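Local coordinates for protein cycloalternan-forming enzyme (Listeria monocytogenes serovar 1/2a, PDB 5F7U) that is a multidomain protein of the glycoside hydrolase family 31 type, with a TIM barrel and a family 6 carbohydrate-binding module, and binds glycans and magnesium ions, at residues 375-380 and 435-440; 412-417 and 428-433; 991-996 and 1013-1018; 1001-1006 and 1048-1053. The protein carries 1 engineered substitution. One frame throughout, in Å; residues are numbered along the deposited sequence.

Overall arrangement
The four contacts form two pairs at distant parts of the chain. Interactions 1 and 2 lie in the TIM-barrel domain, with centres about 13 Å apart. Interaction 2 is nested in the loop that interaction 1 closes, and K435 N meets N413 OD1 at 2.9 Å. Interaction 1 holds two ligands of a magnesium ion; interaction 2 carries part of a glycan pocket. Interactions 3 and 4 belong to the family 6 carbohydrate-binding module, with centres about 10 Å apart. Their strands 1002-1008 and 1011-1017 are neighbours in one sheet, and interaction 4 reaches another bound glucose. The centres of interactions 2 and 4 are about 86 Å apart.

Interaction 1. Residues 375-380 and 435-440; sequences DRESDV and KWTDPK. With MG (magnesium ion), chain J.
The indole of W436 lies with one face against the backbone of R376 and E377, R376 CA near its rim. V380 comes in at the ring edge, its CG2 4.0 Å from W436 CZ3. The extended E377 side chain crosses W436 obliquely and reaches T437 and D438, its carboxylate turned 79° from the indole plane. E377 OE1 takes two bonds from T437, one from OG1 on its syn lone pair and one from the backbone N above the carboxylate plane. E377 OE2 accepts from D438 N at 2.7 Å, also syn. Three bonds fix the carboxylate. The backbone adds E377 N to K435 O, 2.8 Å and nearly along the C=O axis.

At the metal end, R376 bends at chi3 (80°) and grips D375 side-on, with NE to OD1 and NH2 to OD2. K435 CE rests over one face of this guanidinium. K435 NZ reaches D375 OD2 through a water. The two nearby positive charges, R376 and K435, probably help to balance the acidic cluster. D375 OD1 and D379 OD2 each bind magnesium at 2.2 Å; E373 O and three waters complete this octahedral metal site at the start of helix 377-389 of the TIM barrel.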
# COMPACT_ATOMS: atom_id res chain seq x y z
N ASP A 375 9.36 15.34 -23.87
CA ASP A 375 10.82 15.42 -23.97
C ASP A 375 11.34 16.76 -24.42
O ASP A 375 12.50 16.88 -24.81
CB ASP A 375 11.36 14.31 -24.90
CG ASP A 375 11.05 14.57 -26.38
OD1 ASP A 375 9.96 15.12 -26.70
OD2 ASP A 375 11.89 14.19 -27.23
N ARG A 376 10.48 17.78 -24.38
CA ARG A 376 10.87 19.12 -24.79
C ARG A 376 9.93 20.14 -24.18
O ARG A 376 8.84 19.79 -23.72
CB ARG A 376 10.89 19.25 -26.32
CG ARG A 376 9.56 18.93 -27.01
CD ARG A 376 9.79 18.63 -28.49
NE ARG A 376 10.26 17.25 -28.66
CZ ARG A 376 10.96 16.79 -29.71
NH1 ARG A 376 11.32 17.60 -30.70
NH2 ARG A 376 11.32 15.51 -29.74
N GLU A 377 10.36 21.40 -24.17
CA GLU A 377 9.54 22.47 -23.61
C GLU A 377 8.15 22.55 -24.21
O GLU A 377 7.18 22.77 -23.48
CB GLU A 377 10.27 23.80 -23.80
CG GLU A 377 11.24 24.01 -22.66
CD GLU A 377 12.33 25.03 -22.95
OE1 GLU A 377 12.53 25.45 -24.12
OE2 GLU A 377 13.02 25.35 -21.97
N SER A 378 8.03 22.38 -25.53
CA SER A 378 6.70 22.47 -26.15
C SER A 378 5.77 21.36 -25.70
O SER A 378 4.56 21.55 -25.67
CB SER A 378 6.77 22.51 -27.67
OG SER A 378 7.51 21.43 -28.21
N ASP A 379 6.34 20.20 -25.33
CA ASP A 379 5.52 19.10 -24.76
C ASP A 379 4.98 19.51 -23.40
O ASP A 379 3.81 19.22 -23.07
CB ASP A 379 6.32 17.79 -24.59
CG ASP A 379 6.57 17.03 -25.92
OD1 ASP A 379 5.92 17.35 -26.93
OD2 ASP A 379 7.40 16.09 -25.95
N VAL A 380 5.82 20.15 -22.59
CA VAL A 380 5.42 20.61 -21.25
C VAL A 380 4.34 21.70 -21.40
O VAL A 380 3.30 21.62 -20.74
CB VAL A 380 6.62 21.09 -20.41
CG1 VAL A 380 6.16 21.74 -19.10
CG2 VAL A 380 7.55 19.92 -20.09
N LYS A 435 15.75 21.38 -27.28
CA LYS A 435 14.52 20.94 -26.60
C LYS A 435 14.23 21.66 -25.29
O LYS A 435 13.06 21.73 -24.86
CB LYS A 435 14.57 19.42 -26.39
CG LYS A 435 14.53 18.66 -27.71
CD LYS A 435 14.85 17.18 -27.55
CE LYS A 435 14.87 16.52 -28.92
NZ LYS A 435 15.53 15.19 -28.88
N TRP A 436 15.27 22.23 -24.68
CA TRP A 436 15.15 22.90 -23.39
C TRP A 436 15.96 24.17 -23.42
O TRP A 436 17.11 24.19 -22.99
CB TRP A 436 15.63 22.02 -22.25
CG TRP A 436 15.02 20.67 -22.22
CD1 TRP A 436 15.59 19.51 -22.67
CD2 TRP A 436 13.71 20.32 -21.76
NE1 TRP A 436 14.73 18.46 -22.48
CE2 TRP A 436 13.56 18.93 -21.95
CE3 TRP A 436 12.63 21.05 -21.20
CZ2 TRP A 436 12.39 18.24 -21.58
CZ3 TRP A 436 11.47 20.36 -20.84
CH2 TRP A 436 11.36 18.98 -21.04
N THR A 437 15.35 25.24 -23.92
CA THR A 437 16.08 26.51 -24.04
C THR A 437 16.09 27.31 -22.73
O THR A 437 16.92 28.20 -22.56
CB THR A 437 15.51 27.41 -25.16
OG1 THR A 437 14.17 27.76 -24.83
CG2 THR A 437 15.59 26.74 -26.51
N ASP A 438 15.15 27.00 -21.81
CA ASP A 438 15.07 27.73 -20.54
C ASP A 438 14.43 26.84 -19.46
O ASP A 438 13.25 27.02 -19.16
CB ASP A 438 14.27 29.04 -20.75
CG ASP A 438 14.07 29.85 -19.46
OD1 ASP A 438 14.77 29.63 -18.44
OD2 ASP A 438 13.19 30.74 -19.49
N PRO A 439 15.20 25.90 -18.88
CA PRO A 439 14.60 24.99 -17.88
C PRO A 439 14.00 25.71 -16.67
O PRO A 439 12.91 25.34 -16.18
CB PRO A 439 15.78 24.08 -17.46
CG PRO A 439 16.72 24.13 -18.62
CD PRO A 439 16.61 25.53 -19.16
N LYS A 440 14.66 26.77 -16.21
CA LYS A 440 14.15 27.60 -15.11
C LYS A 440 12.77 28.16 -15.46
O LYS A 440 11.84 28.05 -14.67
CB LYS A 440 15.13 28.75 -14.85
CG LYS A 440 15.13 29.29 -13.44
CD LYS A 440 16.36 30.18 -13.20
CE LYS A 440 16.13 31.61 -13.63
NZ LYS A 440 17.21 32.51 -13.11
MG MG J . 7.96 14.33 -27.14
O HOH W 1 14.77 15.78 -23.74
O HOH W 2 14.54 13.67 -26.88
O HOH W 3 7.90 15.52 -28.98
O HOH W 4 5.68 14.07 -27.52
O HOH W 5 8.94 12.36 -27.89

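Interaction 2. Residues 412-417 and 428-433; sequences NNATYT and DDFTFN. With GLC (alpha-D-glucopyranose), chain C.
T415 and T431 form an antiparallel hydrogen-bonded pair, with T415 N to T431 O and T431 N to T415 O both 2.9 Å. N433 tightens this part further. Its CG stands beside the backbone N (chi1 -53°), so the amide turns back across 412-417. There ND2 donates to N413 O at 3.0 Å and to T415 OG1 at 3.2 Å, both nearly in the amide plane. The apolar side is also close. Y416 and F430 run side by side, their ring planes at 81°, and Y416 CD2 meets the edge of F430 at CD1, 3.7 Å away. A414 CB touches both F430 and F432, while F425 stacks on F430.

This single-bridge pairing lies in the long loop between barrel strand 396-399 and helix 439-448, and it carries part of a glycan pocket. The glucose lies over a face of Y416, with C2 3.8 Å above the ring plane. Y416 N donates to the sugar O2, Y416 O accepts from O2 and O3, and Y416 OH pairs with O6 at 2.8 Å.

Toward the ends the backbones are joined by water instead of directly. One water joins N412 O to N433 N. Another spans T417 N and D429 O, beside the exposed T417.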
# COMPACT_ATOMS: atom_id res chain seq x y z
N ASN A 412 18.88 17.87 -21.48
CA ASN A 412 19.13 17.49 -22.87
C ASN A 412 19.48 18.70 -23.73
O ASN A 412 18.90 19.79 -23.58
CB ASN A 412 17.91 16.76 -23.46
CG ASN A 412 18.29 15.82 -24.57
OD1 ASN A 412 19.49 15.63 -24.86
ND2 ASN A 412 17.28 15.18 -25.19
N ASN A 413 20.47 18.51 -24.61
CA ASN A 413 20.94 19.55 -25.56
C ASN A 413 21.73 20.71 -24.93
O ASN A 413 22.19 21.60 -25.66
CB ASN A 413 19.81 20.15 -26.44
CG ASN A 413 18.98 19.11 -27.20
OD1 ASN A 413 17.83 19.39 -27.52
ND2 ASN A 413 19.56 17.95 -27.51
N ALA A 414 21.92 20.70 -23.61
CA ALA A 414 22.70 21.76 -22.95
C ALA A 414 24.18 21.62 -23.30
O ALA A 414 24.72 20.51 -23.34
CB ALA A 414 22.51 21.74 -21.43
N THR A 415 24.82 22.75 -23.57
CA THR A 415 26.27 22.75 -23.82
C THR A 415 26.96 23.46 -22.66
O THR A 415 26.32 24.22 -21.93
CB THR A 415 26.62 23.38 -25.18
OG1 THR A 415 26.11 24.72 -25.25
CG2 THR A 415 26.04 22.55 -26.33
N TYR A 416 28.25 23.17 -22.49
CA TYR A 416 29.04 23.57 -21.30
C TYR A 416 30.50 23.15 -21.48
O TYR A 416 30.80 22.27 -22.30
CB TYR A 416 28.48 22.90 -20.03
CG TYR A 416 28.36 21.39 -20.16
CD1 TYR A 416 29.44 20.55 -19.85
CD2 TYR A 416 27.18 20.80 -20.64
CE1 TYR A 416 29.34 19.17 -20.00
CE2 TYR A 416 27.07 19.42 -20.79
CZ TYR A 416 28.15 18.62 -20.47
OH TYR A 416 28.05 17.26 -20.61
N THR A 417 31.39 23.74 -20.69
CA THR A 417 32.75 23.23 -20.59
C THR A 417 32.73 22.10 -19.57
O THR A 417 32.30 22.29 -18.42
CB THR A 417 33.74 24.34 -20.20
OG1 THR A 417 33.69 25.36 -21.20
CG2 THR A 417 35.18 23.81 -20.08
N ASP A 428 24.43 28.76 -14.35
CA ASP A 428 25.19 29.68 -15.22
C ASP A 428 26.26 29.00 -16.06
O ASP A 428 26.75 29.60 -17.02
CB ASP A 428 25.86 30.78 -14.39
CG ASP A 428 24.86 31.75 -13.79
OD1 ASP A 428 23.66 31.70 -14.15
OD2 ASP A 428 25.28 32.58 -12.94
N ASP A 429 26.64 27.78 -15.70
CA ASP A 429 27.64 27.03 -16.47
C ASP A 429 27.10 26.56 -17.82
O ASP A 429 27.87 26.24 -18.72
CB ASP A 429 28.18 25.83 -15.66
CG ASP A 429 29.13 26.24 -14.54
OD1 ASP A 429 29.92 27.21 -14.70
OD2 ASP A 429 29.11 25.57 -13.49
N PHE A 430 25.77 26.50 -17.95
CA PHE A 430 25.16 25.90 -19.14
C PHE A 430 24.69 26.93 -20.14
O PHE A 430 24.29 28.03 -19.75
CB PHE A 430 23.98 25.02 -18.73
CG PHE A 430 24.37 23.89 -17.84
CD1 PHE A 430 25.03 22.76 -18.36
CD2 PHE A 430 24.06 23.92 -16.48
CE1 PHE A 430 25.38 21.70 -17.53
CE2 PHE A 430 24.41 22.86 -15.65
CZ PHE A 430 25.05 21.74 -16.18
N THR A 431 24.79 26.58 -21.42
CA THR A 431 24.06 27.23 -22.49
C THR A 431 22.93 26.26 -22.87
O THR A 431 23.18 25.12 -23.28
CB THR A 431 24.99 27.49 -23.70
OG1 THR A 431 26.07 28.32 -23.28
CG2 THR A 431 24.25 28.18 -24.85
N PHE A 432 21.70 26.72 -22.71
CA PHE A 432 20.54 25.85 -22.95
C PHE A 432 20.04 25.99 -24.38
O PHE A 432 19.91 27.09 -24.89
CB PHE A 432 19.47 26.11 -21.90
CG PHE A 432 19.89 25.72 -20.51
CD1 PHE A 432 20.01 24.38 -20.16
CD2 PHE A 432 20.20 26.70 -19.56
CE1 PHE A 432 20.41 24.01 -18.87
CE2 PHE A 432 20.59 26.33 -18.27
CZ PHE A 432 20.70 24.99 -17.93
N ASN A 433 19.83 24.84 -25.03
CA ASN A 433 19.58 24.77 -26.47
C ASN A 433 18.44 23.82 -26.78
O ASN A 433 18.04 23.00 -25.94
CB ASN A 433 20.83 24.26 -27.21
CG ASN A 433 22.09 25.04 -26.90
OD1 ASN A 433 22.27 26.18 -27.33
ND2 ASN A 433 23.01 24.40 -26.17
C1 GLC C . 28.26 18.87 -24.16
C2 GLC C . 29.43 19.85 -23.95
C3 GLC C . 30.75 19.27 -24.48
C4 GLC C . 31.02 17.89 -23.90
C5 GLC C . 29.81 16.95 -24.11
C6 GLC C . 29.99 15.64 -23.36
O2 GLC C . 29.16 21.09 -24.60
O3 GLC C . 31.83 20.14 -24.12
O4 GLC C . 32.17 17.32 -24.52
O5 GLC C . 28.60 17.57 -23.64
O6 GLC C . 30.09 15.90 -21.96
O HOH W 6 19.38 22.66 -23.14
O HOH W 7 30.65 25.88 -19.01

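Interaction 3. Residues 991-996 and 1013-1018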
# COMPACT_ATOMS: atom_id res chain seq x y z
N MET A 991 -42.84 3.58 12.24
CA MET A 991 -42.47 3.71 10.83
C MET A 991 -43.42 4.70 10.14
O MET A 991 -44.63 4.45 10.05
CB MET A 991 -42.50 2.34 10.16
CG MET A 991 -42.19 2.38 8.67
SD MET A 991 -42.09 0.75 7.91
CE MET A 991 -43.79 0.16 8.07
N GLU A 992 -42.89 5.85 9.71
CA GLU A 992 -43.63 6.80 8.88
C GLU A 992 -43.64 6.30 7.45
O GLU A 992 -42.59 5.96 6.92
CB GLU A 992 -42.97 8.18 8.87
CG GLU A 992 -43.00 8.94 10.18
CD GLU A 992 -42.48 10.37 10.03
OE1 GLU A 992 -41.85 10.69 8.99
OE2 GLU A 992 -42.69 11.19 10.94
N VAL A 993 -44.82 6.25 6.85
CA VAL A 993 -44.97 5.86 5.44
C VAL A 993 -45.49 7.09 4.69
O VAL A 993 -46.62 7.54 4.94
CB VAL A 993 -45.94 4.65 5.27
CG1 VAL A 993 -46.14 4.33 3.78
CG2 VAL A 993 -45.40 3.42 6.02
N ARG A 994 -44.67 7.64 3.80
CA ARG A 994 -45.03 8.82 3.02
C ARG A 994 -45.45 8.43 1.61
O ARG A 994 -44.70 7.78 0.89
CB ARG A 994 -43.90 9.87 2.99
CG ARG A 994 -44.32 11.20 2.37
CD ARG A 994 -43.32 12.30 2.66
NE ARG A 994 -43.83 13.64 2.32
CZ ARG A 994 -43.43 14.37 1.28
NH1 ARG A 994 -42.51 13.92 0.42
NH2 ARG A 994 -43.96 15.58 1.09
N TYR A 995 -46.65 8.86 1.23
CA TYR A 995 -47.29 8.34 0.03
C TYR A 995 -48.27 9.38 -0.50
O TYR A 995 -48.63 10.34 0.20
CB TYR A 995 -48.08 7.05 0.37
CG TYR A 995 -49.32 7.38 1.18
CD1 TYR A 995 -49.22 7.69 2.54
CD2 TYR A 995 -50.57 7.46 0.57
CE1 TYR A 995 -50.34 8.05 3.29
CE2 TYR A 995 -51.70 7.82 1.30
CZ TYR A 995 -51.57 8.10 2.65
OH TYR A 995 -52.69 8.46 3.35
N SER A 996 -48.75 9.14 -1.72
CA SER A 996 -49.89 9.89 -2.22
C SER A 996 -50.95 8.88 -2.69
O SER A 996 -50.63 7.80 -3.17
CB SER A 996 -49.46 10.82 -3.35
OG SER A 996 -50.53 11.64 -3.77
N GLN A 1013 -48.74 -7.23 8.90
CA GLN A 1013 -49.87 -6.37 9.30
C GLN A 1013 -50.38 -5.63 8.08
O GLN A 1013 -49.64 -5.46 7.11
CB GLN A 1013 -49.46 -5.37 10.38
CG GLN A 1013 -48.32 -4.45 9.98
CD GLN A 1013 -47.97 -3.47 11.07
OE1 GLN A 1013 -48.81 -2.66 11.47
NE2 GLN A 1013 -46.75 -3.55 11.57
N GLN A 1014 -51.63 -5.17 8.15
CA GLN A 1014 -52.18 -4.37 7.07
C GLN A 1014 -52.27 -2.91 7.50
O GLN A 1014 -52.64 -2.62 8.64
CB GLN A 1014 -53.55 -4.90 6.64
CG GLN A 1014 -54.00 -4.37 5.28
CD GLN A 1014 -55.35 -4.89 4.81
OE1 GLN A 1014 -56.35 -4.83 5.53
NE2 GLN A 1014 -55.39 -5.38 3.57
N ILE A 1015 -51.92 -2.01 6.59
CA ILE A 1015 -51.91 -0.58 6.89
C ILE A 1015 -52.91 0.15 6.00
O ILE A 1015 -53.13 -0.24 4.85
CB ILE A 1015 -50.50 0.06 6.76
CG1 ILE A 1015 -50.01 0.07 5.31
CG2 ILE A 1015 -49.52 -0.68 7.68
CD1 ILE A 1015 -48.69 0.81 5.08
N THR A 1016 -53.50 1.19 6.57
CA THR A 1016 -54.50 2.01 5.89
C THR A 1016 -53.87 3.32 5.49
O THR A 1016 -53.23 4.01 6.32
CB THR A 1016 -55.71 2.27 6.80
OG1 THR A 1016 -56.38 1.03 7.02
CG2 THR A 1016 -56.70 3.24 6.14
N LEU A 1017 -54.03 3.66 4.22
CA LEU A 1017 -53.44 4.85 3.66
C LEU A 1017 -54.58 5.70 3.10
O LEU A 1017 -55.00 5.49 1.97
CB LEU A 1017 -52.45 4.47 2.58
CG LEU A 1017 -51.32 3.54 3.03
CD1 LEU A 1017 -50.63 2.89 1.83
CD2 LEU A 1017 -50.33 4.31 3.90
N PRO A 1018 -55.11 6.65 3.91
CA PRO A 1018 -56.25 7.47 3.46
C PRO A 1018 -55.99 8.27 2.19
O PRO A 1018 -54.85 8.64 1.90
CB PRO A 1018 -56.49 8.44 4.63
CG PRO A 1018 -55.89 7.76 5.82
CD PRO A 1018 -54.72 6.96 5.30
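M991 opens the first strand. Its CB points to the facing strand, but the side chain makes no contact there and packs on V1042, V1006 and F1044, the last of which also adjoins V993 and I1015. V993 makes the first touch. Its CG1, anti to the backbone N (chi1 176°), meets L1017 CD2 at 4.2 Å, the two side chains crossing at about a right angle. Its other branch, CG2, approaches the tip of I1015 at CD1, 4.3 Å away.

The two strands belong to different sheets. Their axes pass 9.7 Å apart at 48°, and buried side chains fill the gap between them, as in the beta-sandwich of family 6 carbohydrate-binding modules.

R994 points away from this interior and pairs with D1057, and it meets W1026 in a cation-pi contact. Y995 turns inward again and carries most of the contact. Its CG takes the crowded position between the backbone N and carbonyl carbon (chi1 72°), which sends the ring past L1017 in the opposite direction. L1017 CB lies over the ring face in a CH-pi contact, 3.9 Å from the centroid. L1017 CD2 covers the ring at CD1 and CE1. At the far end Y995 OH donates to P1018 O at 2.6 Å, along a carbonyl lone pair. The same hydroxyl is bonded to N1027 ND2, and P1018 CD lies against it at 3.2 Å.

Interaction 4. Residues 1001-1006 and 1048-1053; sequences DATRTV and ADDTAG. With GLC (alpha-D-glucopyranose), chain D.
The 1048-1053 loop crosses strand 1002-1006 obliquely, the end-to-end directions 122° apart, and T1003 N donates to T1051 O at 3.2 Å on a carbonyl lone pair. The side chains do most of the joining. D1050 spans two threonines with its two carboxylate oxygens. OD1 receives T1003 OG1 at 2.9 Å on its anti lone pair. OD2 receives T1005 OG1 at 2.7 Å on its syn lone pair. The carboxylate is buried, and Q1014 NE2 and E1047 N give it further bonds. T1003 OG1 sits in the crowded position and also accepts from a water shared with D1049 O.

R1004 starts away from the loop, but a bend at chi2 (-68°) brings its guanidinium back. It grips A1052 O end-on, NH1 at 2.7 Å and NH2 at 2.9 Å, with the carbonyl close to the guanidinium plane. NH2 also donates to T1003 O of its own strand, coming from above that carbonyl plane. The bond from NH2 to T1051 O is weak. The guanidinium thus ties the loop backbone to the strand, and F969 adds a cation-pi contact. Next to this grip, G1053 N donates to the glucose O6 at 2.8 Å, nearly straight at 175°. E1000 OE1 also bonds this sugar. A1002 CB and A1052 CB meet at 3.8 Å.

The loop links strands 1039-1045 and 1054-1062. Strand 1002-1008 lies between 1039-1045 and 1011-1017 in its sheet, while A1002 and R1004 pack on I1054 of strand 1054-1062 in the other sheet.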
# COMPACT_ATOMS: atom_id res chain seq x y z
N ASP A 1001 -58.98 5.94 -0.73
CA ASP A 1001 -58.30 5.21 0.36
C ASP A 1001 -57.63 3.95 -0.16
O ASP A 1001 -58.20 3.22 -0.98
CB ASP A 1001 -59.30 4.79 1.46
CG ASP A 1001 -59.83 5.95 2.27
OD1 ASP A 1001 -59.40 7.10 2.06
OD2 ASP A 1001 -60.71 5.71 3.12
N ALA A 1002 -56.43 3.69 0.33
CA ALA A 1002 -55.69 2.51 -0.08
C ALA A 1002 -55.32 1.68 1.13
O ALA A 1002 -55.33 2.18 2.27
CB ALA A 1002 -54.44 2.92 -0.84
N THR A 1003 -55.02 0.40 0.88
CA THR A 1003 -54.36 -0.45 1.89
C THR A 1003 -53.19 -1.20 1.27
O THR A 1003 -53.22 -1.56 0.08
CB THR A 1003 -55.31 -1.49 2.56
OG1 THR A 1003 -55.74 -2.44 1.58
CG2 THR A 1003 -56.54 -0.84 3.20
N ARG A 1004 -52.17 -1.42 2.09
CA ARG A 1004 -51.03 -2.29 1.74
C ARG A 1004 -50.71 -3.22 2.90
O ARG A 1004 -51.07 -2.96 4.05
CB ARG A 1004 -49.79 -1.47 1.36
CG ARG A 1004 -49.92 -0.64 0.08
CD ARG A 1004 -50.01 -1.50 -1.17
NE ARG A 1004 -50.05 -0.66 -2.38
CZ ARG A 1004 -51.14 -0.04 -2.84
NH1 ARG A 1004 -51.06 0.68 -3.95
NH2 ARG A 1004 -52.31 -0.13 -2.20
N THR A 1005 -50.05 -4.32 2.58
CA THR A 1005 -49.68 -5.31 3.57
C THR A 1005 -48.18 -5.15 3.80
O THR A 1005 -47.42 -4.97 2.84
CB THR A 1005 -50.05 -6.72 3.09
OG1 THR A 1005 -51.47 -6.80 2.93
CG2 THR A 1005 -49.63 -7.78 4.08
N VAL A 1006 -47.78 -5.18 5.07
CA VAL A 1006 -46.38 -5.03 5.45
C VAL A 1006 -45.93 -6.27 6.23
O VAL A 1006 -46.69 -6.78 7.06
CB VAL A 1006 -46.14 -3.75 6.31
CG1 VAL A 1006 -44.65 -3.43 6.38
CG2 VAL A 1006 -46.89 -2.57 5.72
N ALA A 1048 -54.20 -9.80 -2.19
CA ALA A 1048 -55.58 -9.93 -2.68
C ALA A 1048 -56.59 -9.06 -1.92
O ALA A 1048 -57.52 -8.53 -2.52
CB ALA A 1048 -56.01 -11.39 -2.71
N ASP A 1049 -56.38 -8.90 -0.61
CA ASP A 1049 -57.26 -8.05 0.20
C ASP A 1049 -56.78 -6.59 0.32
O ASP A 1049 -57.21 -5.86 1.21
CB ASP A 1049 -57.52 -8.70 1.58
CG ASP A 1049 -56.27 -8.84 2.44
OD1 ASP A 1049 -55.12 -8.66 1.96
OD2 ASP A 1049 -56.43 -9.13 3.65
N ASP A 1050 -55.88 -6.18 -0.58
CA ASP A 1050 -55.45 -4.80 -0.65
C ASP A 1050 -56.16 -4.05 -1.77
O ASP A 1050 -56.77 -4.66 -2.66
CB ASP A 1050 -53.92 -4.70 -0.77
CG ASP A 1050 -53.22 -4.98 0.53
OD1 ASP A 1050 -53.67 -4.46 1.58
OD2 ASP A 1050 -52.21 -5.71 0.52
N THR A 1051 -56.09 -2.72 -1.71
CA THR A 1051 -56.85 -1.90 -2.64
C THR A 1051 -56.16 -0.59 -3.02
O THR A 1051 -55.39 -0.03 -2.22
CB THR A 1051 -58.33 -1.72 -2.16
OG1 THR A 1051 -59.13 -1.29 -3.27
CG2 THR A 1051 -58.46 -0.72 -1.03
N ALA A 1052 -56.41 -0.16 -4.26
CA ALA A 1052 -56.11 1.19 -4.76
C ALA A 1052 -54.65 1.47 -5.05
O ALA A 1052 -53.75 0.88 -4.45
CB ALA A 1052 -56.70 2.27 -3.87
N GLY A 1053 -54.43 2.38 -6.00
CA GLY A 1053 -53.09 2.82 -6.35
C GLY A 1053 -52.58 3.87 -5.39
O GLY A 1053 -53.36 4.69 -4.88
C1 GLC D . -53.73 3.59 -10.34
C2 GLC D . -54.61 2.90 -11.39
C3 GLC D . -55.90 3.71 -11.65
C4 GLC D . -56.64 4.01 -10.33
C5 GLC D . -55.70 4.58 -9.26
C6 GLC D . -56.34 4.65 -7.87
O2 GLC D . -53.85 2.72 -12.59
O3 GLC D . -56.75 3.00 -12.55
O4 GLC D . -57.70 4.94 -10.57
O5 GLC D . -54.51 3.77 -9.15
O6 GLC D . -56.66 3.34 -7.40
O HOH W 8 -58.26 -3.14 1.31